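Local coordinates for family 88 glycosyl hydrolase (Bacteroides thetaiotaomicron, PDB 5NOA), which probably cleaves glycosidic linkages of complex plant polysaccharides as a family 88-type glycoside hydrolase, in a bacterium of the human gut, at residues T150-N153 and D154-W157; Y163-M166 and P167-K171; L182-L185 and H186-A190. One frame throughout, in Å; residues are numbered along the deposited sequence.

Contact 1: residues T150-N153 and D154-W157; sequences TPNN and DYWW
The hydroxyl groups of Y155 and T150 meet: Y155 OH lies 2.7 Å from T150 OG1, a probable hydrogen bond, with OG1 at the ring edge, close to the ring plane. T150 OG1 is placed there by a chi1 of 70°, tucked between its own backbone N and carbonyl carbon, and it is also bonded to Q147 O in the last turn of the preceding helix. Between these two residues N152 crosses the same ring at a slant: N152 CB is 3.7 Å from Y155 CE2, and its amide is turned 38° from the ring plane. The same methylene also approaches the D154 carboxylate, N152 CB standing 3.6 Å from D154 OD1. One step further out, Y103 OH is hydrogen-bonded to both N152 ND2 and D154 OD1, fixing these two polar groups together, while the Y103 ring meets that of Y155. Further along the loop, water 1 donates to N153 O (2.8 Å) and accepts from W156 N (2.8 Å), spanning a backbone gap that no direct bond closes. D154 N is buried by the contact and has no partner in the model. The stretch belongs to the surface loop between helices 135-149 and 160-176; Y155 meets Y188 of helix 180-196 edge-to-face, and W156 reaches inward between helices 160-176 and 180-196.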
loop_
_atom_site.group_PDB
_atom_site.type_symbol
_atom_site.label_atom_id
_atom_site.label_comp_id
_atom_site.label_asym_id
_atom_site.label_seq_id
_atom_site.Cartn_x
_atom_site.Cartn_y
_atom_site.Cartn_z
ATOM N N THR A 150 -20.113 -3.492 -15.197
ATOM C CA THR A 150 -21.245 -2.991 -14.401
ATOM C C THR A 150 -21.275 -1.453 -14.495
ATOM O O THR A 150 -20.255 -0.839 -14.779
ATOM C CB THR A 150 -21.155 -3.418 -12.924
ATOM O OG1 THR A 150 -20.083 -2.740 -12.269
ATOM C CG2 THR A 150 -21.026 -4.911 -12.797
ATOM N N PRO A 151 -22.451 -0.849 -14.236
ATOM C CA PRO A 151 -22.501 0.619 -14.285
ATOM C C PRO A 151 -21.928 1.302 -13.069
ATOM O O PRO A 151 -21.690 2.503 -13.119
ATOM C CB PRO A 151 -24.003 0.940 -14.409
ATOM C CG PRO A 151 -24.727 -0.302 -14.133
ATOM C CD PRO A 151 -23.789 -1.460 -14.158
ATOM N N ASN A 152 -21.763 0.584 -11.961
ATOM C CA ASN A 152 -21.502 1.231 -10.692
ATOM C C ASN A 152 -20.138 1.934 -10.739
ATOM O O ASN A 152 -19.176 1.408 -11.294
ATOM C CB ASN A 152 -21.460 0.193 -9.557
ATOM C CG ASN A 152 -22.604 -0.780 -9.556
ATOM O OD1 ASN A 152 -22.924 -1.401 -10.567
ATOM N ND2 ASN A 152 -23.131 -1.016 -8.378
ATOM N N ASN A 153 -20.037 3.084 -10.090
ATOM C CA ASN A 153 -18.761 3.812 -10.002
ATOM C C ASN A 153 -18.154 3.824 -8.596
ATOM O O ASN A 153 -17.144 4.469 -8.399
ATOM C CB ASN A 153 -18.900 5.262 -10.517
ATOM C CG ASN A 153 -19.627 6.162 -9.551
ATOM O OD1 ASN A 153 -20.431 5.706 -8.754
ATOM N ND2 ASN A 153 -19.362 7.460 -9.622
ATOM N N ASP A 154 -18.789 3.126 -7.654
ATOM C CA ASP A 154 -18.542 3.361 -6.225
ATOM C C ASP A 154 -17.843 2.165 -5.539
ATOM O O ASP A 154 -17.993 1.959 -4.328
ATOM C CB ASP A 154 -19.844 3.709 -5.502
ATOM C CG ASP A 154 -20.884 2.626 -5.579
ATOM O OD1 ASP A 154 -20.748 1.671 -6.349
ATOM O OD2 ASP A 154 -21.901 2.804 -4.887
ATOM N N TYR A 155 -17.075 1.421 -6.312
ATOM C CA TYR A 155 -16.347 0.276 -5.784
ATOM C C TYR A 155 -15.279 0.651 -4.762
ATOM O O TYR A 155 -14.957 -0.180 -3.926
ATOM C CB TYR A 155 -15.721 -0.557 -6.920
ATOM C CG TYR A 155 -16.775 -1.300 -7.713
ATOM C CD1 TYR A 155 -17.370 -2.421 -7.167
ATOM C CD2 TYR A 155 -17.227 -0.849 -8.956
ATOM C CE1 TYR A 155 -18.389 -3.076 -7.828
ATOM C CE2 TYR A 155 -18.223 -1.550 -9.635
ATOM C CZ TYR A 155 -18.798 -2.651 -9.061
ATOM O OH TYR A 155 -19.810 -3.358 -9.669
ATOM N N TRP A 156 -14.678 1.834 -4.892
ATOM C CA TRP A 156 -13.552 2.250 -4.030
ATOM C C TRP A 156 -14.064 3.298 -3.047
ATOM O O TRP A 156 -13.903 4.519 -3.221
ATOM C CB TRP A 156 -12.364 2.743 -4.838
ATOM C CG TRP A 156 -11.810 1.711 -5.773
ATOM C CD1 TRP A 156 -12.099 0.367 -5.787
ATOM C CD2 TRP A 156 -10.922 1.936 -6.887
ATOM N NE1 TRP A 156 -11.458 -0.234 -6.844
ATOM C CE2 TRP A 156 -10.717 0.699 -7.520
ATOM C CE3 TRP A 156 -10.267 3.076 -7.418
ATOM C CZ2 TRP A 156 -9.908 0.573 -8.655
ATOM C CZ3 TRP A 156 -9.503 2.945 -8.500
ATOM C CH2 TRP A 156 -9.313 1.715 -9.115
ATOM N N TRP A 157 -14.718 2.797 -1.999
ATOM C CA TRP A 157 -15.435 3.600 -1.022
ATOM C C TRP A 157 -14.686 3.805 0.298
ATOM O O TRP A 157 -15.213 4.420 1.220
ATOM C CB TRP A 157 -16.853 3.023 -0.762
ATOM C CG TRP A 157 -16.818 1.574 -0.411
ATOM C CD1 TRP A 157 -16.971 0.514 -1.270
ATOM C CD2 TRP A 157 -16.605 0.995 0.889
ATOM N NE1 TRP A 157 -16.815 -0.656 -0.597
ATOM C CE2 TRP A 157 -16.631 -0.400 0.730
ATOM C CE3 TRP A 157 -16.435 1.520 2.179
ATOM C CZ2 TRP A 157 -16.446 -1.265 1.781
ATOM C CZ3 TRP A 157 -16.283 0.661 3.203
ATOM C CH2 TRP A 157 -16.268 -0.714 3.012
HETATM O O HOH W 1 -14.909 3.795 -6.932
#

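Contact 2: residues Y163-M166 and P167-K171; sequences YMVM and PVMTK
A proline kink at P167 bends helix 160-176, one of the buried helices of what is probably an (alpha/alpha)6 barrel, the fold known for family 88 enzymes. P167 has no N-H to give, and its ring sits where the hydrogen bond to Y163 O would run, with P167 CD 3.1 Å from Y163 O. The next N-H is lost to the regular pattern as well: V168 N turns from M164 O to V165 O, 2.9 Å away, in a weak bond of only 123°. V165 O therefore takes two donors, for M169 N reaches it too, at 3.3 Å and nearly in line with the C=O. M166 O is likewise shared, by weak bonds from M169 N (i+3) and T170 N (i+4). The two carbonyls deprived of their helical donors are served from outside: Q122 NE2 of helix 120-130 is hydrogen-bonded to both Y163 O and M164 O. V168 covers M164 O with a methyl, V168 CG2 standing 3.6 Å from it, because chi1 of 174° turns CG1 away and brings CG2 beside the backbone N. The same valine also receives V165 CG1, 4.3 Å from V168 CB. The proline ring also presses on the residue before it, where M166 CB and P167 CD are squeezed to 3.4 Å.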
loop_
_atom_site.group_PDB
_atom_site.type_symbol
_atom_site.label_atom_id
_atom_site.label_comp_id
_atom_site.label_asym_id
_atom_site.label_seq_id
_atom_site.Cartn_x
_atom_site.Cartn_y
_atom_site.Cartn_z
ATOM N N TYR A 163 -4.925 1.493 -2.673
ATOM C CA TYR A 163 -3.748 0.615 -2.806
ATOM C C TYR A 163 -4.126 -0.769 -3.276
ATOM O O TYR A 163 -3.419 -1.404 -4.046
ATOM C CB TYR A 163 -3.009 0.478 -1.478
ATOM C CG TYR A 163 -1.721 -0.333 -1.542
ATOM C CD1 TYR A 163 -0.545 0.263 -1.884
ATOM C CD2 TYR A 163 -1.706 -1.689 -1.311
ATOM C CE1 TYR A 163 0.616 -0.447 -1.943
ATOM C CE2 TYR A 163 -0.544 -2.434 -1.391
ATOM C CZ TYR A 163 0.620 -1.819 -1.696
ATOM O OH TYR A 163 1.801 -2.493 -1.799
ATOM N N MET A 164 -5.254 -1.276 -2.778
ATOM C CA MET A 164 -5.619 -2.669 -3.053
ATOM C C MET A 164 -5.860 -2.878 -4.533
ATOM O O MET A 164 -5.473 -3.919 -5.064
ATOM C CB MET A 164 -6.880 -3.098 -2.293
ATOM C CG MET A 164 -6.860 -2.969 -0.794
ATOM S SD MET A 164 -5.408 -3.613 -0.009
ATOM C CE MET A 164 -5.482 -2.856 1.612
ATOM N N VAL A 165 -6.498 -1.905 -5.203
ATOM C CA VAL A 165 -7.019 -2.149 -6.530
ATOM C C VAL A 165 -6.403 -1.287 -7.620
ATOM O O VAL A 165 -6.308 -1.745 -8.758
ATOM C CB VAL A 165 -8.562 -2.116 -6.616
ATOM C CG1 VAL A 165 -9.046 -2.844 -7.850
ATOM C CG2 VAL A 165 -9.188 -2.745 -5.395
ATOM N N MET A 166 -5.961 -0.063 -7.347
ATOM C CA MET A 166 -5.422 0.726 -8.459
ATOM C C MET A 166 -4.318 0.001 -9.190
ATOM O O MET A 166 -4.328 -0.006 -10.411
ATOM C CB MET A 166 -4.950 2.100 -8.029
ATOM C CG MET A 166 -6.045 3.026 -7.550
ATOM S SD MET A 166 -5.550 4.741 -7.363
ATOM C CE MET A 166 -4.149 4.589 -6.278
ATOM N N PRO A 167 -3.351 -0.617 -8.485
ATOM C CA PRO A 167 -2.275 -1.315 -9.212
ATOM C C PRO A 167 -2.722 -2.574 -9.928
ATOM O O PRO A 167 -2.049 -3.012 -10.871
ATOM C CB PRO A 167 -1.226 -1.606 -8.128
ATOM C CG PRO A 167 -1.608 -0.670 -6.994
ATOM C CD PRO A 167 -3.098 -0.628 -7.041
ATOM N N VAL A 168 -3.865 -3.144 -9.558
ATOM C CA VAL A 168 -4.453 -4.226 -10.340
ATOM C C VAL A 168 -4.791 -3.731 -11.733
ATOM O O VAL A 168 -4.563 -4.411 -12.729
ATOM C CB VAL A 168 -5.718 -4.794 -9.662
ATOM C CG1 VAL A 168 -6.414 -5.833 -10.562
ATOM C CG2 VAL A 168 -5.376 -5.458 -8.339
ATOM N N MET A 169 -5.332 -2.523 -11.793
ATOM C CA MET A 169 -5.762 -1.956 -13.078
ATOM C C MET A 169 -4.589 -1.736 -14.006
ATOM O O MET A 169 -4.629 -2.081 -15.190
ATOM C CB MET A 169 -6.538 -0.661 -12.868
ATOM C CG MET A 169 -7.690 -0.744 -11.864
ATOM S SD MET A 169 -8.949 -1.972 -12.225
ATOM C CE MET A 169 -10.019 -1.017 -13.298
ATOM N N THR A 170 -3.507 -1.173 -13.464
ATOM C CA THR A 170 -2.333 -0.909 -14.288
ATOM C C THR A 170 -1.619 -2.216 -14.659
ATOM O O THR A 170 -1.137 -2.354 -15.794
ATOM C CB THR A 170 -1.390 0.084 -13.605
ATOM O OG1 THR A 170 -1.152 -0.306 -12.262
ATOM C CG2 THR A 170 -1.953 1.484 -13.580
ATOM N N LYS A 171 -1.494 -3.172 -13.736
ATOM C CA LYS A 171 -0.811 -4.442 -14.040
ATOM C C LYS A 171 -1.591 -5.197 -15.098
ATOM O O LYS A 171 -1.006 -5.745 -16.037
ATOM C CB LYS A 171 -0.611 -5.246 -12.783
ATOM C CG LYS A 171 0.437 -4.654 -11.859
ATOM C CD LYS A 171 0.488 -5.416 -10.536
ATOM C CE LYS A 171 1.385 -4.759 -9.522
ATOM N NZ LYS A 171 2.819 -4.919 -9.847
#

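Contact 3: residues L182-L185 and H186-A190; sequences LEKL and HEYLA
K184 NZ is gripped by two partners, E187 OE1 in a salt bridge of 2.9 Å and water 3, which accepts from NZ at 2.9 Å. The carboxylate is met on its syn side, with NZ 34° out of its plane, and the two chains run side by side in the same direction, E187 fully extended and K184 bent at chi2 (-78°). The oxygen of water 3 is also 2.7 Å from Y188 OH, near the ring plane, and so links the hydroxyl to the ammonium group. Along the way the lysine crosses the tyrosine obliquely: K184 CB lies over one ring face, 4.0 Å from Y188 CE2, and K184 CD passes 3.7 Å from Y188 OH. These are i to i+3 and i to i+4 pairings on helix 180-196, whose i to i+4 backbone bonds continue here, that from H186 N to L182 O being weak and that from Y188 N to K184 O 2.8 Å long and straight to 168°. A leucine in place of Y188 has no ring or hydroxyl, and would probably leave water 3 without its second partner, the K184 methylenes less well covered, and W156 and Y155 without the ring they meet edge-to-face. On another flank of the helix, water 2 joins E183 to H186, donating to E183 OE2 (2.7 Å) and lying in the imidazole plane beside ND1. E183 OE1 is bonded to Y249 OH and H186 NE2 to E252 OE1 of helix 250-266, and the imidazole stacks on the Y249 ring. L185 and L189, one turn apart, both pack against Y253 of helix 250-266.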
loop_
_atom_site.group_PDB
_atom_site.type_symbol
_atom_site.label_atom_id
_atom_site.label_comp_id
_atom_site.label_asym_id
_atom_site.label_seq_id
_atom_site.Cartn_x
_atom_site.Cartn_y
_atom_site.Cartn_z
ATOM N N LEU A 182 -7.737 1.240 -17.918
ATOM C CA LEU A 182 -7.270 2.582 -17.598
ATOM C C LEU A 182 -8.382 3.610 -17.525
ATOM O O LEU A 182 -8.306 4.569 -16.759
ATOM C CB LEU A 182 -6.131 2.996 -18.545
ATOM C CG LEU A 182 -4.942 2.034 -18.581
ATOM C CD1 LEU A 182 -3.865 2.574 -19.525
ATOM C CD2 LEU A 182 -4.384 1.762 -17.203
ATOM N N GLU A 183 -9.442 3.384 -18.286
ATOM C CA GLU A 183 -10.620 4.215 -18.167
ATOM C C GLU A 183 -11.311 4.037 -16.813
ATOM O O GLU A 183 -11.702 5.008 -16.137
ATOM C CB GLU A 183 -11.597 3.919 -19.287
ATOM C CG GLU A 183 -12.919 4.648 -19.210
ATOM C CD GLU A 183 -12.806 6.154 -19.126
ATOM O OE1 GLU A 183 -11.934 6.764 -19.840
ATOM O OE2 GLU A 183 -13.636 6.715 -18.334
ATOM N N LYS A 184 -11.452 2.793 -16.408
ATOM C CA LYS A 184 -12.085 2.482 -15.127
ATOM C C LYS A 184 -11.216 2.821 -13.929
ATOM O O LYS A 184 -11.763 3.195 -12.888
ATOM C CB LYS A 184 -12.578 1.034 -15.150
ATOM C CG LYS A 184 -13.764 0.839 -16.102
ATOM C CD LYS A 184 -15.062 1.338 -15.491
ATOM C CE LYS A 184 -16.238 1.211 -16.441
ATOM N NZ LYS A 184 -17.498 1.627 -15.780
ATOM N N LEU A 185 -9.893 2.711 -14.061
ATOM C CA LEU A 185 -9.017 3.244 -13.003
ATOM C C LEU A 185 -9.411 4.687 -12.720
ATOM O O LEU A 185 -9.586 5.103 -11.567
ATOM C CB LEU A 185 -7.563 3.160 -13.487
ATOM C CG LEU A 185 -6.520 3.914 -12.649
ATOM C CD1 LEU A 185 -6.465 3.406 -11.249
ATOM C CD2 LEU A 185 -5.192 3.818 -13.349
ATOM N N HIS A 186 -9.558 5.484 -13.797
ATOM C CA HIS A 186 -9.901 6.890 -13.602
ATOM C C HIS A 186 -11.292 7.065 -12.995
ATOM O O HIS A 186 -11.468 7.860 -12.066
ATOM C CB HIS A 186 -9.813 7.617 -14.914
ATOM C CG HIS A 186 -10.051 9.063 -14.778
ATOM N ND1 HIS A 186 -11.252 9.638 -15.095
ATOM C CD2 HIS A 186 -9.275 10.052 -14.277
ATOM C CE1 HIS A 186 -11.201 10.932 -14.836
ATOM N NE2 HIS A 186 -10.012 11.208 -14.326
ATOM N N GLU A 187 -12.276 6.332 -13.521
ATOM C CA GLU A 187 -13.638 6.491 -13.040
ATOM C C GLU A 187 -13.742 6.120 -11.554
ATOM O O GLU A 187 -14.341 6.850 -10.749
ATOM C CB GLU A 187 -14.571 5.627 -13.870
ATOM C CG GLU A 187 -16.007 5.772 -13.431
ATOM C CD GLU A 187 -16.993 5.047 -14.284
ATOM O OE1 GLU A 187 -16.615 4.295 -15.191
ATOM O OE2 GLU A 187 -18.199 5.246 -13.976
ATOM N N TYR A 188 -13.129 5.012 -11.178
ATOM C CA TYR A 188 -13.219 4.562 -9.791
ATOM C C TYR A 188 -12.439 5.475 -8.843
ATOM O O TYR A 188 -12.885 5.724 -7.717
ATOM C CB TYR A 188 -12.791 3.099 -9.646
ATOM C CG TYR A 188 -13.617 2.080 -10.419
ATOM C CD1 TYR A 188 -14.921 2.317 -10.820
ATOM C CD2 TYR A 188 -13.034 0.870 -10.770
ATOM C CE1 TYR A 188 -15.641 1.325 -11.505
ATOM C CE2 TYR A 188 -13.709 -0.076 -11.478
ATOM C CZ TYR A 188 -15.031 0.151 -11.837
ATOM O OH TYR A 188 -15.681 -0.841 -12.524
ATOM N N LEU A 189 -11.279 5.964 -9.264
ATOM C CA LEU A 189 -10.517 6.879 -8.422
ATOM C C LEU A 189 -11.223 8.219 -8.325
ATOM O O LEU A 189 -11.255 8.827 -7.258
ATOM C CB LEU A 189 -9.129 7.061 -8.974
ATOM C CG LEU A 189 -8.259 8.099 -8.255
ATOM C CD1 LEU A 189 -8.076 7.761 -6.807
ATOM C CD2 LEU A 189 -6.915 8.217 -8.921
ATOM N N ALA A 190 -11.830 8.681 -9.420
ATOM C CA ALA A 190 -12.535 9.946 -9.372
ATOM C C ALA A 190 -13.645 9.883 -8.327
ATOM O O ALA A 190 -13.875 10.867 -7.581
ATOM C CB ALA A 190 -13.073 10.315 -10.758
HETATM O O HOH W 2 -13.404 8.308 -16.203
HETATM O O HOH W 3 -18.091 0.011 -13.389
#

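How the contacts relate
The three contacts follow in series along the chain: the loop of contact 1, then helix 160-176 with contact 2, then helix 180-196 with contact 3. Their centres lie about 15 Å (1 and 2), 10 Å (1 and 3) and 11 Å (2 and 3) apart. Contact 2 is the deepest and contact 1 lies at the surface. The two successive helices pack together through M166 CG and L185 CD1, 3.7 Å apart, while the loop covers them: W156 NE1 comes within 3.5 Å of V165 CB, and N153 CB within 3.5 Å of E187 OE2. The W156 indole, carried by the loop, thus packs on both successive helices at once.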